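Local coordinates for structure-specific endonuclease subunit slx1 (Schizosaccharomyces pombe, PDB 4ZDT), which is the catalytic subunit of the slx1-slx4 structure-specific endonuclease, making single-strand cuts in the duplex of branched DNA close to junctions with single-stranded DNA during repair and recombination, at the interface of chains A and B. Coordinates in Å, arbitrary orientation; residue numbers count along the deposited sequence, not the author numbering. Chains: chain A, Structure-specific endonuclease subunit slx1; chain B, Structure-specific endonuclease subunit slx4.

The interface of chains A and B. Residues chain A 37-38, 41, 43, 46-47, 49; chain B 17, 25, 29.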
# COMPACT_ATOMS: atom_id res chain seq x y z
N ALA A 37 5.34 -4.16 1.72
CA ALA A 37 4.25 -3.60 2.52
C ALA A 37 3.47 -4.71 3.21
O ALA A 37 3.22 -4.67 4.43
CB ALA A 37 3.34 -2.73 1.65
N SER A 38 3.09 -5.73 2.43
CA SER A 38 2.37 -6.89 2.97
C SER A 38 3.14 -7.53 4.17
O SER A 38 2.53 -7.84 5.22
CB SER A 38 2.05 -7.89 1.85
OG SER A 38 1.34 -8.98 2.35
N LEU A 41 2.67 -5.16 7.34
CA LEU A 41 1.32 -4.92 7.89
C LEU A 41 0.97 -5.83 9.08
O LEU A 41 1.28 -7.02 9.06
CB LEU A 41 0.25 -5.04 6.77
CG LEU A 41 0.34 -4.00 5.65
CD1 LEU A 41 -0.71 -4.22 4.57
CD2 LEU A 41 0.27 -2.57 6.16
N GLU A 43 -2.32 -5.80 10.70
CA GLU A 43 -3.76 -6.10 10.72
C GLU A 43 -4.39 -5.96 9.33
O GLU A 43 -3.91 -5.19 8.49
CB GLU A 43 -4.49 -5.24 11.77
CG GLU A 43 -4.14 -3.76 11.72
CD GLU A 43 -4.86 -2.93 12.76
OE1 GLU A 43 -4.90 -3.35 13.95
OE2 GLU A 43 -5.38 -1.83 12.41
N GLN A 46 -5.29 -2.59 7.51
CA GLN A 46 -4.22 -1.65 7.17
C GLN A 46 -3.76 -1.78 5.72
O GLN A 46 -3.68 -2.89 5.18
CB GLN A 46 -3.01 -1.81 8.10
CG GLN A 46 -3.28 -1.45 9.59
CD GLN A 46 -3.59 0.04 9.88
OE1 GLN A 46 -3.05 0.95 9.23
NE2 GLN A 46 -4.42 0.27 10.89
N VAL A 47 -3.43 -0.64 5.11
CA VAL A 47 -2.91 -0.59 3.75
C VAL A 47 -1.54 0.12 3.64
O VAL A 47 -0.76 -0.15 2.71
CB VAL A 47 -3.93 0.04 2.74
CG1 VAL A 47 -5.11 -0.96 2.44
CG2 VAL A 47 -4.47 1.40 3.21
N PRO A 49 2.01 0.83 5.56
CA PRO A 49 2.90 0.58 6.69
C PRO A 49 3.40 1.87 7.32
O PRO A 49 3.60 2.87 6.62
CB PRO A 49 4.09 -0.17 6.05
CG PRO A 49 3.52 -0.74 4.75
CD PRO A 49 2.52 0.27 4.29
N LYS B 17 -5.89 -4.51 -1.68
CA LYS B 17 -4.76 -5.41 -1.50
C LYS B 17 -4.88 -6.72 -2.27
O LYS B 17 -3.86 -7.39 -2.51
CB LYS B 17 -4.55 -5.71 -0.01
CG LYS B 17 -4.09 -4.49 0.78
CD LYS B 17 -3.69 -4.84 2.20
CE LYS B 17 -4.88 -5.21 3.08
NZ LYS B 17 -4.41 -5.47 4.49
N TRP B 25 -3.14 0.35 -4.72
CA TRP B 25 -2.30 0.10 -3.56
C TRP B 25 -0.95 0.82 -3.76
O TRP B 25 -0.43 1.44 -2.83
CB TRP B 25 -2.11 -1.39 -3.31
CG TRP B 25 -1.62 -1.71 -1.92
CD1 TRP B 25 -1.49 -0.83 -0.86
CD2 TRP B 25 -1.25 -2.98 -1.42
NE1 TRP B 25 -1.04 -1.49 0.25
CE2 TRP B 25 -0.88 -2.81 -0.07
CE3 TRP B 25 -1.19 -4.27 -1.99
CZ2 TRP B 25 -0.46 -3.88 0.73
CZ3 TRP B 25 -0.78 -5.32 -1.19
CH2 TRP B 25 -0.41 -5.12 0.15
N LEU B 29 0.90 3.42 -1.28
CA LEU B 29 2.24 3.11 -0.79
C LEU B 29 3.30 4.16 -1.17
O LEU B 29 4.40 4.16 -0.63
CB LEU B 29 2.68 1.72 -1.26
CG LEU B 29 1.87 0.53 -0.75
CD1 LEU B 29 2.32 -0.79 -1.43
CD2 LEU B 29 1.95 0.40 0.78
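B:Trp25 and B:Lys17 each give a hydrogen bond to a backbone carbonyl of the A:Gln46-A:Val47 loop. The indole nitrogen NE1 of B:Trp25 donates to A:Val47 O at 2.8 Å. The bond is nearly straight, 171° at the hydrogen. The oxygen lies in the indole plane, at the ring edge, and is met on a lone pair. B:Lys17 bends at chi3 (-71°), and its side-chain nitrogen NZ reaches A:Gln46 O at 2.8 Å, in the carbonyl plane. Within chain A, the amide NE2 of A:Gln46 bonds to the carboxylate OE2 of A:Glu43, which is likely to steady this loop.

Apolar groups flank the indole. Its CG is anti to the backbone N (chi1 -162°), and the benzo edge points at helix 33-40 of slx1 and the loop that follows it. CZ2 meets A:Leu41 CD1 at 3.9 Å. CZ2 also lies near A:Ala37 CB, and CH2 near A:Ser38 CB. Within slx4, B:Lys17 CG and B:Leu29 CD1 lie over opposite faces near the rim, which is likely to limit the ring's rotation. B:Leu29 CD2 packs on A:Ala37 CB at 3.5 Å and on A:Pro49 CD. A:Leu41 CD1 also meets B:Lys17 CD, tip to tip.

An alanine in place of B:Trp25 would probably leave A:Val47 O without its indole donor and open a gap beside A:Leu41 and A:Ala37.

The patch joins the slx1 RING finger to the slx4 C-terminal domain and contributes to the heterodimer of catalytic and regulatory subunits.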